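Local atomic coordinates of large component of pyocin AP41 (Pseudomonas aeruginosa, PDB entry 4UHQ), a protein that probably kills rival bacteria by cutting their DNA with the C-terminal HNH-type nuclease domain that makes up this chain. Residues A[61-64]-A[65-68]; A[109-112]-A[113-116]. All coordinates share one frame; numbering follows the deposited sequence.

Contact 1: A[61-64]-A[65-68]; sequences SALE and NLSP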
ATOM      1  N   SER A  61      -5.196  15.121  -2.726  1.00 26.46           N
ATOM      2  CA  SER A  61      -4.701  14.549  -3.958  1.00 27.17           C
ATOM      3  C   SER A  61      -4.843  13.054  -3.976  1.00 25.32           C
ATOM      4  O   SER A  61      -5.194  12.471  -4.989  1.00 28.05           O
ATOM      5  CB  SER A  61      -3.226  14.939  -4.188  1.00 28.82           C
ATOM      6  OG  SER A  61      -3.113  16.334  -4.300  1.00 40.84           O
ATOM      7  N   ALA A  62      -4.590  12.408  -2.850  1.00 22.32           N
ATOM      8  CA  ALA A  62      -4.728  10.956  -2.835  1.00 21.41           C
ATOM      9  C   ALA A  62      -6.166  10.514  -2.819  1.00 21.75           C
ATOM     10  O   ALA A  62      -6.491   9.436  -3.305  1.00 25.82           O
ATOM     11  CB  ALA A  62      -3.964  10.370  -1.608  1.00 25.15           C
ATOM     12  N   LEU A  63      -7.036  11.302  -2.193  1.00 20.66           N
ATOM     13  CA  LEU A  63      -8.455  10.963  -2.098  1.00 21.24           C
ATOM     14  C   LEU A  63      -9.136  11.091  -3.460  1.00 23.22           C
ATOM     15  O   LEU A  63     -10.131  10.399  -3.708  1.00 22.02           O
ATOM     16  CB  LEU A  63      -9.130  11.899  -1.102  1.00 24.49           C
ATOM     17  CG  LEU A  63     -10.363  11.414  -0.364  1.00 34.25           C
ATOM     18  CD1 LEU A  63     -10.052  10.257   0.574  1.00 27.37           C
ATOM     19  CD2 LEU A  63     -10.950  12.589   0.409  1.00 41.27           C
ATOM     20  N   GLU A  64      -8.612  11.951  -4.340  1.00 22.33           N
ATOM     21  CA  GLU A  64      -9.362  12.395  -5.540  1.00 21.11           C
ATOM     22  C   GLU A  64      -9.672  11.239  -6.484  1.00 24.91           C
ATOM     23  O   GLU A  64     -10.682  11.310  -7.209  1.00 36.09           O
ATOM     24  CB  GLU A  64      -8.588  13.496  -6.264  1.00 27.35           C
ATOM     25  CG  GLU A  64      -9.090  13.813  -7.655  1.00 35.62           C
ATOM     26  CD  GLU A  64      -8.416  15.059  -8.185  1.00 46.81           C
ATOM     27  OE1 GLU A  64      -7.422  15.489  -7.557  1.00 45.43           O
ATOM     28  OE2 GLU A  64      -8.876  15.598  -9.210  1.00 58.26           O
ATOM     29  N   ASN A  65      -8.878  10.181  -6.478  1.00 29.87           N
ATOM     30  CA  ASN A  65      -9.224   9.093  -7.403  0.50 42.49           C
ATOM     31  C   ASN A  65      -9.669   7.877  -6.613  1.00 41.01           C
ATOM     32  O   ASN A  65      -9.393   6.712  -6.935  1.00 42.77           O
ATOM     33  CB  ASN A  65      -8.076   8.758  -8.354  0.50 44.70           C
ATOM     34  CG  ASN A  65      -7.768   9.897  -9.322  0.50 34.85           C
ATOM     35  OD1 ASN A  65      -6.855  10.675  -9.090  0.50 29.60           O
ATOM     36  ND2 ASN A  65      -8.557  10.010 -10.399  0.50 34.58           N
ATOM     37  N   LEU A  66     -10.411   8.165  -5.557  1.00 24.29           N
ATOM     38  CA  LEU A  66     -11.154   7.113  -4.898  1.00 19.98           C
ATOM     39  C   LEU A  66     -12.654   7.385  -5.065  1.00 20.20           C
ATOM     40  O   LEU A  66     -13.117   8.535  -5.078  1.00 21.36           O
ATOM     41  CB  LEU A  66     -10.868   7.052  -3.423  1.00 20.19           C
ATOM     42  CG  LEU A  66      -9.469   6.611  -3.012  1.00 23.84           C
ATOM     43  CD1 LEU A  66      -9.272   6.728  -1.510  1.00 24.94           C
ATOM     44  CD2 LEU A  66      -9.289   5.158  -3.398  1.00 25.74           C
ATOM     45  N   SER A  67     -13.421   6.309  -5.204  1.00 17.93           N
ATOM     46  CA  SER A  67     -14.870   6.465  -5.196  1.00 17.63           C
ATOM     47  C   SER A  67     -15.314   6.990  -3.829  1.00 18.22           C
ATOM     48  O   SER A  67     -14.626   6.807  -2.833  1.00 17.88           O
ATOM     49  CB  SER A  67     -15.543   5.128  -5.444  1.00 18.16           C
ATOM     50  OG  SER A  67     -15.171   4.281  -4.350  1.00 19.04           O
ATOM     51  N   PRO A  68     -16.521   7.570  -3.776  1.00 16.69           N
ATOM     52  CA  PRO A  68     -17.050   8.040  -2.467  1.00 16.91           C
ATOM     53  C   PRO A  68     -17.069   6.957  -1.387  1.00 15.79           C
ATOM     54  O   PRO A  68     -16.667   7.238  -0.241  1.00 17.67           O
ATOM     55  CB  PRO A  68     -18.446   8.540  -2.830  1.00 20.62           C
ATOM     56  CG  PRO A  68     -18.249   9.096  -4.240  1.00 23.00           C
ATOM     57  CD  PRO A  68     -17.291   8.087  -4.903  1.00 20.32           C
TER
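A62 and L66 come together in the type I turn from L63 to L66, which follows on from helix 60-63. The carbonyl oxygen of A62 meets CG of L66 at 4.1 Å as a van der Waals neighbour and also accepts a hydrogen bond from the indole NE1 of W17. N of A62 donates to OD2 of D59, just ahead of the helix. L63 opens the turn and supplies the acceptor of its hydrogen bond. Its carbonyl oxygen takes N of L66 at 2.9 Å, with an N-H...O angle of 148° and the donor 47° out of the carbonyl plane. The same oxygen is brushed by CB of L66 at 3.4 Å, so the hydrogen bond is flanked by aliphatic carbon. The L63 side chain has CG anti to its backbone N (chi1 -153°), whereas that of L66 has CG beside its own N. The two side chains cross at about a right angle, and CD1 of L63 meets CD1 of L66 at 4.2 Å. E64 occupies the second corner of the turn and N65 the third. The extended E64 chain and the N65 side chain point the same way, with CG of E64 4.1 Å from OD1 of N65, although N65 has a second conformer and this pairing is doubtful. After the turn, the hydroxyl OG of S67 caps the N-terminal end of helix 68-75 by accepting from N of N70, while the carbonyl of L66 receives NE of R71. Both leucines pack on V74 of that helix, and L66 also reaches L18 and P80, so the turn seats helix 60-63 against helix 68-75 and the loops that carry L18 and P80.

Contact 2: A[109-112]-A[113-116]; sequences YNID and NLVI
An Asx turn at N110 and the short 3-10 turn after it lead into strand 114-117 of the HNH nuclease motif. OD1 of N110 accepts from N of D112 at 2.8 Å, the donor standing above the amide C=O plane. The main-chain oxygen of N110 takes N of N113, also at 2.8 Å, and that of I111 takes N of L114 at 3.1 Å, which gives two successive backbone bonds. CB of N113 rests against O of N110 at 3.3 Å. N113 has CG anti to its backbone N (chi1 -164°), and its amide leads off to the preceding loop, where OD1 accepts from N of V100 and ND2 donates to O of A107. It ties together two points of the loop between strands 95-98 and 114-117, consistent with the asparagine of the HNH signature. L114 lays CG 3.5 Å from O of N110 and CD1 3.8 Å from CA of I111, so the leucine side chain packs against the N110-I111 backbone. OD2 of D112 accepts from N of N9 and OD1 from N of G10. I111 packs on helix 31-37, L114 on W45 and F48 of helix 45-57, and the strand pairs with 95-98, which carries the nickel ligand H97.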
ATOM      1  N   TYR A 109       8.595  -1.557   8.075  1.00 21.27           N
ATOM      2  CA  TYR A 109       7.976  -0.208   8.131  1.00 18.94           C
ATOM      3  C   TYR A 109       8.763   0.820   7.339  1.00 21.43           C
ATOM      4  O   TYR A 109       8.597   2.037   7.531  1.00 22.32           O
ATOM      5  CB  TYR A 109       7.869   0.279   9.565  1.00 22.04           C
ATOM      6  CG  TYR A 109       7.076  -0.591  10.492  1.00 22.11           C
ATOM      7  CD1 TYR A 109       5.702  -0.733  10.330  1.00 23.91           C
ATOM      8  CD2 TYR A 109       7.682  -1.242  11.556  1.00 23.21           C
ATOM      9  CE1 TYR A 109       4.949  -1.511  11.221  1.00 25.23           C
ATOM     10  CE2 TYR A 109       6.946  -2.037  12.426  1.00 23.41           C
ATOM     11  CZ  TYR A 109       5.594  -2.159  12.259  1.00 25.56           C
ATOM     12  OH  TYR A 109       4.863  -2.930  13.132  1.00 28.67           O
ATOM     13  N   ASN A 110       9.609   0.342   6.427  1.00 20.75           N
ATOM     14  CA  ASN A 110      10.288   1.256   5.503  1.00 20.81           C
ATOM     15  C   ASN A 110       9.361   1.551   4.353  1.00 19.46           C
ATOM     16  O   ASN A 110       9.075   0.706   3.548  1.00 20.16           O
ATOM     17  CB  ASN A 110      11.607   0.644   4.997  1.00 20.04           C
ATOM     18  CG  ASN A 110      12.334   1.566   4.053  1.00 23.63           C
ATOM     19  OD1 ASN A 110      11.809   2.589   3.630  1.00 25.65           O
ATOM     20  ND2 ASN A 110      13.604   1.243   3.760  1.00 27.54           N
ATOM     21  N   ILE A 111       8.886   2.792   4.309  1.00 19.62           N
ATOM     22  CA  ILE A 111       7.920   3.187   3.305  1.00 19.49           C
ATOM     23  C   ILE A 111       8.498   3.076   1.880  1.00 21.02           C
ATOM     24  O   ILE A 111       7.737   2.831   0.913  1.00 20.29           O
ATOM     25  CB  ILE A 111       7.449   4.621   3.614  1.00 21.27           C
ATOM     26  CG1 ILE A 111       6.678   4.652   4.961  1.00 24.02           C
ATOM     27  CG2 ILE A 111       6.621   5.185   2.444  1.00 22.51           C
ATOM     28  CD1 ILE A 111       6.688   6.041   5.661  1.00 24.62           C
ATOM     29  N   ASP A 112       9.827   3.197   1.732  1.00 21.46           N
ATOM     30  CA  ASP A 112      10.430   2.986   0.422  1.00 22.87           C
ATOM     31  C   ASP A 112      10.505   1.497   0.013  1.00 24.75           C
ATOM     32  O   ASP A 112      10.788   1.193  -1.154  1.00 28.19           O
ATOM     33  CB  ASP A 112      11.825   3.650   0.383  1.00 22.65           C
ATOM     34  CG  ASP A 112      11.722   5.154   0.508  1.00 26.93           C
ATOM     35  OD1 ASP A 112      10.792   5.697  -0.108  1.00 27.05           O
ATOM     36  OD2 ASP A 112      12.527   5.758   1.240  1.00 30.66           O
ATOM     37  N   ASN A 113      10.173   0.602   0.936  1.00 18.28           N
ATOM     38  CA  ASN A 113       9.980  -0.803   0.635  1.00 18.82           C
ATOM     39  C   ASN A 113       8.524  -1.175   0.442  1.00 19.22           C
ATOM     40  O   ASN A 113       8.169  -2.358   0.447  1.00 17.78           O
ATOM     41  CB  ASN A 113      10.546  -1.668   1.763  1.00 18.39           C
ATOM     42  CG  ASN A 113      10.715  -3.113   1.336  1.00 19.26           C
ATOM     43  OD1 ASN A 113      11.084  -3.374   0.201  1.00 20.15           O
ATOM     44  ND2 ASN A 113      10.430  -4.045   2.233  1.00 18.53           N
ATOM     45  N   LEU A 114       7.667  -0.177   0.262  1.00 17.11           N
ATOM     46  CA  LEU A 114       6.213  -0.476   0.110  1.00 18.09           C
ATOM     47  C   LEU A 114       5.694  -0.039  -1.249  1.00 17.25           C
ATOM     48  O   LEU A 114       6.122   1.010  -1.773  1.00 18.28           O
ATOM     49  CB  LEU A 114       5.369   0.255   1.163  1.00 16.35           C
ATOM     50  CG  LEU A 114       5.833   0.013   2.574  1.00 18.08           C
ATOM     51  CD1 LEU A 114       4.946   0.793   3.543  1.00 20.35           C
ATOM     52  CD2 LEU A 114       5.853  -1.465   2.945  1.00 20.20           C
ATOM     53  N   VAL A 115       4.789  -0.842  -1.796  1.00 17.06           N
ATOM     54  CA  VAL A 115       3.962  -0.379  -2.923  1.00 17.91           C
ATOM     55  C   VAL A 115       2.525  -0.728  -2.637  1.00 17.84           C
ATOM     56  O   VAL A 115       2.225  -1.572  -1.770  1.00 17.18           O
ATOM     57  CB  VAL A 115       4.384  -1.006  -4.268  1.00 17.50           C
ATOM     58  CG1 VAL A 115       5.742  -0.483  -4.712  1.00 18.66           C
ATOM     59  CG2 VAL A 115       4.391  -2.577  -4.163  1.00 18.00           C
ATOM     60  N   ILE A 116       1.597  -0.088  -3.363  1.00 16.22           N
ATOM     61  CA  ILE A 116       0.207  -0.538  -3.329  1.00 16.20           C
ATOM     62  C   ILE A 116      -0.073  -1.355  -4.575  1.00 17.81           C
ATOM     63  O   ILE A 116       0.375  -0.996  -5.671  1.00 16.76           O
ATOM     64  CB  ILE A 116      -0.813   0.622  -3.273  1.00 16.55           C
ATOM     65  CG1 ILE A 116      -0.521   1.562  -2.103  1.00 18.26           C
ATOM     66  CG2 ILE A 116      -2.237   0.068  -3.156  1.00 16.97           C
ATOM     67  CD1 ILE A 116      -0.412   0.872  -0.713  1.00 18.46           C
TER
HETATM   68  O   HOH W   1       8.265   1.662  -3.328  1.00 35.95           O

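In the fold
Along the chain the two contacts are in series, neither nested nor crossed. Contact 1 comes first, making the turn between helix 60-63 and helix 68-75 at the periphery of the domain. Strand 95-98 follows, and contact 2 then ends the loop after it and starts strand 114-117, beyond which helix 119-132 supplies H122 and H126 to join H97 at the nickel. The centres of contact 1 and contact 2 are about 20 Å apart, on opposite sides of the chain's centre, without touching. Contact 1 ties helices 60-63 and 68-75 to the loops carrying W17, L18 and P80, whereas contact 2 joins the metal-binding part to the N-terminal region and to helices 31-37 and 45-57.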